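Long-range contact in pancreatic lipase related protein 2 (Equus caballus, PDB 1W52), which probably hydrolyses the ester bonds of galactolipids and triacylglycerols, as a secreted lipase of the alpha/beta-hydrolase superfamily: residues F66-H77 with E99-S109. Numbering follows the deposited sequence.
Sequences FQSSRKTHFVIH and ETTNCISVDWS
The side-chain amide nitrogen of Asn102, ND2, is gripped twice: it donates to the backbone oxygen of Gln67 (2.9 Å) and to Thr72 OG1 (3.0 Å), both acceptors lying near its amide plane. Thr72 OG1 is also hydrogen-bonded to Tyr143 OH. At the other branch, OD1 receives the backbone N of Gln67 at 2.9 Å. Three bonds thus fix the rotation of the carboxamide, which fastens the type I turn from Gln67 to Arg70 to strand 102-107. Within that turn Gln67 O also accepts from Arg70 N, which reaches it from the face opposite Asn102 ND2. With CG anti to the carbonyl carbon (chi1 -52°), the Asn102 amide lies close to the ring of Phe66, their planes 20° apart. From here strands 72-76 and 102-107 run parallel, 4.5 Å apart at closest approach. Backbone bonds alternate between them, among them His73 N to Asn102 O (2.7 Å) and Val75 N to Ile104 O. Phe74 and Ile104 lie side by side on one face, where Val106 CG2 approaches Ile76 CG1 (3.8 Å). The other face carries His73, whose NE2 donates almost straight to Glu99 OE1 (3.2 Å, 171°). The oxygen lies in the imidazole plane, yet the histidine meets it from above the carboxylate plane. His149 holds ND1 of His73 and His311 holds OE2 of Glu99, so both polar groups have second partners. The pair belongs to a beta-alpha-beta unit of the alpha/beta-hydrolase sheet: helix 87-96 covers the face of His73 and Val75 and is tied to Cys103 through its disulfide with Cys92, helix 116-141 packs on Phe74 and Val106, and strands 148-153 and 38-43 flank the two strands.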
loop_
_atom_site.group_PDB
_atom_site.type_symbol
_atom_site.label_atom_id
_atom_site.label_comp_id
_atom_site.label_asym_id
_atom_site.label_seq_id
_atom_site.Cartn_x
_atom_site.Cartn_y
_atom_site.Cartn_z
ATOM N N PHE A 66 -11.241 25.032 8.014
ATOM C CA PHE A 66 -9.997 24.504 8.518
ATOM C C PHE A 66 -9.978 24.673 10.030
ATOM O O PHE A 66 -10.312 25.734 10.503
ATOM C CB PHE A 66 -8.829 25.246 7.880
ATOM C CG PHE A 66 -7.477 24.877 8.442
ATOM C CD1 PHE A 66 -6.897 25.630 9.435
ATOM C CD2 PHE A 66 -6.785 23.803 7.959
ATOM C CE1 PHE A 66 -5.671 25.294 9.931
ATOM C CE2 PHE A 66 -5.543 23.480 8.461
ATOM C CZ PHE A 66 -4.990 24.220 9.439
ATOM N N GLN A 67 -9.576 23.632 10.760
ATOM C CA GLN A 67 -9.548 23.608 12.225
ATOM C C GLN A 67 -8.121 23.426 12.733
ATOM O O GLN A 67 -7.576 22.330 12.687
ATOM C CB GLN A 67 -10.481 22.517 12.803
ATOM C CG GLN A 67 -10.717 21.258 11.946
ATOM C CD GLN A 67 -12.167 20.680 12.009
ATOM O OE1 GLN A 67 -13.132 21.430 11.931
ATOM N NE2 GLN A 67 -12.300 19.346 12.118
ATOM N N SER A 68 -7.523 24.502 13.241
ATOM C CA SER A 68 -6.135 24.446 13.719
ATOM C C SER A 68 -5.939 23.461 14.867
ATOM O O SER A 68 -4.818 23.094 15.200
ATOM C CB SER A 68 -5.652 25.834 14.139
ATOM O OG SER A 68 -6.155 26.138 15.431
ATOM N N SER A 69 -7.047 23.057 15.467
ATOM C CA SER A 69 -7.054 22.046 16.523
ATOM C C SER A 69 -6.666 20.613 16.061
ATOM O O SER A 69 -6.086 19.844 16.832
ATOM C CB SER A 69 -8.435 22.019 17.184
ATOM O OG SER A 69 -8.517 20.978 18.150
ATOM N N ARG A 70 -6.968 20.279 14.802
ATOM C CA ARG A 70 -6.888 18.901 14.278
ATOM C C ARG A 70 -5.728 18.598 13.339
ATOM O O ARG A 70 -5.230 19.532 12.713
ATOM C CB ARG A 70 -8.143 18.655 13.483
ATOM C CG ARG A 70 -9.364 18.913 14.291
ATOM C CD ARG A 70 -9.368 18.093 15.518
ATOM N NE ARG A 70 -10.695 17.878 16.039
ATOM C CZ ARG A 70 -10.947 17.110 17.076
ATOM N NH1 ARG A 70 -9.976 16.447 17.663
ATOM N NH2 ARG A 70 -12.172 16.977 17.515
ATOM N N LYS A 71 -5.330 17.314 13.213
ATOM C CA LYS A 71 -4.404 16.871 12.130
ATOM C C LYS A 71 -4.841 17.376 10.749
ATOM O O LYS A 71 -6.003 17.649 10.548
ATOM C CB LYS A 71 -4.345 15.340 11.980
ATOM C CG LYS A 71 -3.516 14.576 13.001
ATOM C CD LYS A 71 -3.412 13.055 12.662
ATOM C CE LYS A 71 -2.431 12.788 11.519
ATOM N NZ LYS A 71 -1.005 13.296 11.730
ATOM N N THR A 72 -3.919 17.473 9.803
ATOM C CA THR A 72 -4.276 17.805 8.432
ATOM C C THR A 72 -3.665 16.833 7.418
ATOM O O THR A 72 -2.441 16.646 7.353
ATOM C CB THR A 72 -3.833 19.197 8.123
ATOM O OG1 THR A 72 -4.461 20.117 9.036
ATOM C CG2 THR A 72 -4.247 19.610 6.701
ATOM N N HIS A 73 -4.531 16.196 6.641
ATOM C CA HIS A 73 -4.103 15.304 5.567
ATOM C C HIS A 73 -4.102 16.019 4.217
ATOM O O HIS A 73 -5.063 16.662 3.821
ATOM C CB HIS A 73 -4.993 14.073 5.525
ATOM C CG HIS A 73 -5.033 13.345 6.830
ATOM N ND1 HIS A 73 -3.953 12.658 7.324
ATOM C CD2 HIS A 73 -6.017 13.210 7.751
ATOM C CE1 HIS A 73 -4.269 12.124 8.491
ATOM N NE2 HIS A 73 -5.519 12.439 8.771
ATOM N N PHE A 74 -2.959 15.931 3.559
ATOM C CA PHE A 74 -2.776 16.387 2.193
ATOM C C PHE A 74 -2.720 15.131 1.330
ATOM O O PHE A 74 -2.082 14.123 1.703
ATOM C CB PHE A 74 -1.447 17.104 2.092
ATOM C CG PHE A 74 -1.479 18.556 2.551
ATOM C CD1 PHE A 74 -0.722 18.993 3.672
ATOM C CD2 PHE A 74 -2.184 19.507 1.830
ATOM C CE1 PHE A 74 -0.693 20.308 4.028
ATOM C CE2 PHE A 74 -2.152 20.833 2.209
ATOM C CZ PHE A 74 -1.399 21.221 3.301
ATOM N N VAL A 75 -3.374 15.195 0.182
ATOM C CA VAL A 75 -3.378 14.090 -0.767
ATOM C C VAL A 75 -2.979 14.591 -2.139
ATOM O O VAL A 75 -3.732 15.265 -2.785
ATOM C CB VAL A 75 -4.755 13.524 -0.839
ATOM C CG1 VAL A 75 -4.840 12.493 -1.909
ATOM C CG2 VAL A 75 -5.101 12.909 0.515
ATOM N N ILE A 76 -1.800 14.255 -2.597
ATOM C CA ILE A 76 -1.292 14.737 -3.887
ATOM C C ILE A 76 -1.264 13.632 -4.989
ATOM O O ILE A 76 -0.597 12.592 -4.822
ATOM C CB ILE A 76 0.140 15.254 -3.660
ATOM C CG1 ILE A 76 0.216 16.099 -2.373
ATOM C CG2 ILE A 76 0.609 16.031 -4.886
ATOM C CD1 ILE A 76 1.635 16.433 -1.923
ATOM N N HIS A 77 -1.936 13.885 -6.112
ATOM C CA HIS A 77 -1.895 12.970 -7.258
ATOM C C HIS A 77 -0.579 13.077 -8.044
ATOM O O HIS A 77 0.296 13.910 -7.752
ATOM C CB HIS A 77 -3.066 13.226 -8.211
ATOM C CG HIS A 77 -2.917 14.476 -9.016
ATOM N ND1 HIS A 77 -3.962 15.338 -9.245
ATOM C CD2 HIS A 77 -1.840 15.039 -9.610
ATOM C CE1 HIS A 77 -3.547 16.358 -9.974
ATOM N NE2 HIS A 77 -2.260 16.203 -10.207
ATOM N N GLU A 99 -12.132 10.035 11.351
ATOM C CA GLU A 99 -11.458 10.986 12.264
ATOM C C GLU A 99 -11.901 12.403 12.042
ATOM O O GLU A 99 -12.413 12.719 10.999
ATOM C CB GLU A 99 -9.916 10.876 12.242
ATOM C CG GLU A 99 -9.165 11.004 10.912
ATOM C CD GLU A 99 -7.662 10.623 11.018
ATOM O OE1 GLU A 99 -6.818 11.438 11.490
ATOM O OE2 GLU A 99 -7.309 9.490 10.633
ATOM N N THR A 100 -11.786 13.257 13.050
ATOM C CA THR A 100 -12.233 14.626 12.828
ATOM C C THR A 100 -10.990 15.438 12.548
ATOM O O THR A 100 -10.057 15.483 13.332
ATOM C CB THR A 100 -13.205 15.224 13.918
ATOM O OG1 THR A 100 -12.643 15.110 15.210
ATOM C CG2 THR A 100 -14.553 14.403 14.006
ATOM N N THR A 101 -10.987 16.011 11.347
ATOM C CA THR A 101 -9.782 16.476 10.733
ATOM C C THR A 101 -9.982 17.334 9.480
ATOM O O THR A 101 -11.091 17.477 8.969
ATOM C CB THR A 101 -8.999 15.242 10.379
ATOM O OG1 THR A 101 -9.115 14.310 11.463
ATOM C CG2 THR A 101 -7.504 15.513 10.295
ATOM N N ASN A 102 -8.860 17.921 9.052
ATOM C CA ASN A 102 -8.702 18.665 7.825
ATOM C C ASN A 102 -8.058 17.805 6.775
ATOM O O ASN A 102 -6.939 17.300 6.973
ATOM C CB ASN A 102 -7.740 19.827 8.061
ATOM C CG ASN A 102 -8.120 20.659 9.236
ATOM O OD1 ASN A 102 -9.272 21.106 9.322
ATOM N ND2 ASN A 102 -7.161 20.890 10.158
ATOM N N CYS A 103 -8.725 17.649 5.637
ATOM C CA CYS A 103 -8.110 16.939 4.523
ATOM C C CYS A 103 -8.109 17.781 3.265
ATOM O O CYS A 103 -9.144 18.178 2.798
ATOM C CB CYS A 103 -8.784 15.586 4.303
ATOM S SG CYS A 103 -7.874 14.582 3.097
ATOM N N ILE A 104 -6.924 18.074 2.751
ATOM C CA ILE A 104 -6.768 18.808 1.491
ATOM C C ILE A 104 -6.240 17.915 0.353
ATOM O O ILE A 104 -5.276 17.144 0.525
ATOM C CB ILE A 104 -5.781 20.007 1.633
ATOM C CG1 ILE A 104 -6.093 20.886 2.855
ATOM C CG2 ILE A 104 -5.774 20.836 0.352
ATOM C CD1 ILE A 104 -4.877 21.650 3.344
ATOM N N SER A 105 -6.875 18.075 -0.808
ATOM C CA SER A 105 -6.524 17.395 -2.036
ATOM C C SER A 105 -5.789 18.419 -2.854
ATOM O O SER A 105 -6.301 19.500 -3.073
ATOM C CB SER A 105 -7.798 16.934 -2.737
ATOM O OG SER A 105 -7.547 16.542 -4.082
ATOM N N VAL A 106 -4.559 18.108 -3.238
ATOM C CA VAL A 106 -3.718 19.031 -3.992
ATOM C C VAL A 106 -3.883 18.758 -5.493
ATOM O O VAL A 106 -3.271 17.834 -6.027
ATOM C CB VAL A 106 -2.250 18.873 -3.605
ATOM C CG1 VAL A 106 -1.368 19.804 -4.457
ATOM C CG2 VAL A 106 -2.044 19.137 -2.111
ATOM N N ASP A 107 -4.719 19.541 -6.169
ATOM C CA ASP A 107 -4.951 19.336 -7.590
ATOM C C ASP A 107 -3.985 20.137 -8.424
ATOM O O ASP A 107 -4.031 21.347 -8.403
ATOM C CB ASP A 107 -6.360 19.752 -7.969
ATOM C CG ASP A 107 -6.588 19.737 -9.486
ATOM O OD1 ASP A 107 -6.055 20.609 -10.156
ATOM O OD2 ASP A 107 -7.280 18.913 -10.103
ATOM N N TRP A 108 -3.115 19.473 -9.177
ATOM C CA TRP A 108 -2.229 20.177 -10.113
ATOM C C TRP A 108 -2.331 19.592 -11.497
ATOM O O TRP A 108 -1.352 19.539 -12.227
ATOM C CB TRP A 108 -0.790 20.152 -9.644
ATOM C CG TRP A 108 -0.239 18.818 -9.456
ATOM C CD1 TRP A 108 -0.635 17.896 -8.552
ATOM C CD2 TRP A 108 0.869 18.243 -10.156
ATOM N NE1 TRP A 108 0.158 16.772 -8.635
ATOM C CE2 TRP A 108 1.089 16.958 -9.614
ATOM C CE3 TRP A 108 1.693 18.679 -11.193
ATOM C CZ2 TRP A 108 2.095 16.115 -10.060
ATOM C CZ3 TRP A 108 2.709 17.834 -11.629
ATOM C CH2 TRP A 108 2.898 16.570 -11.058
ATOM N N SER A 109 -3.546 19.190 -11.840
ATOM C CA SER A 109 -3.839 18.426 -13.040
ATOM C C SER A 109 -3.185 18.966 -14.294
ATOM O O SER A 109 -2.439 18.259 -14.998
ATOM C CB SER A 109 -5.349 18.381 -13.258
ATOM O OG SER A 109 -5.941 19.627 -12.972
#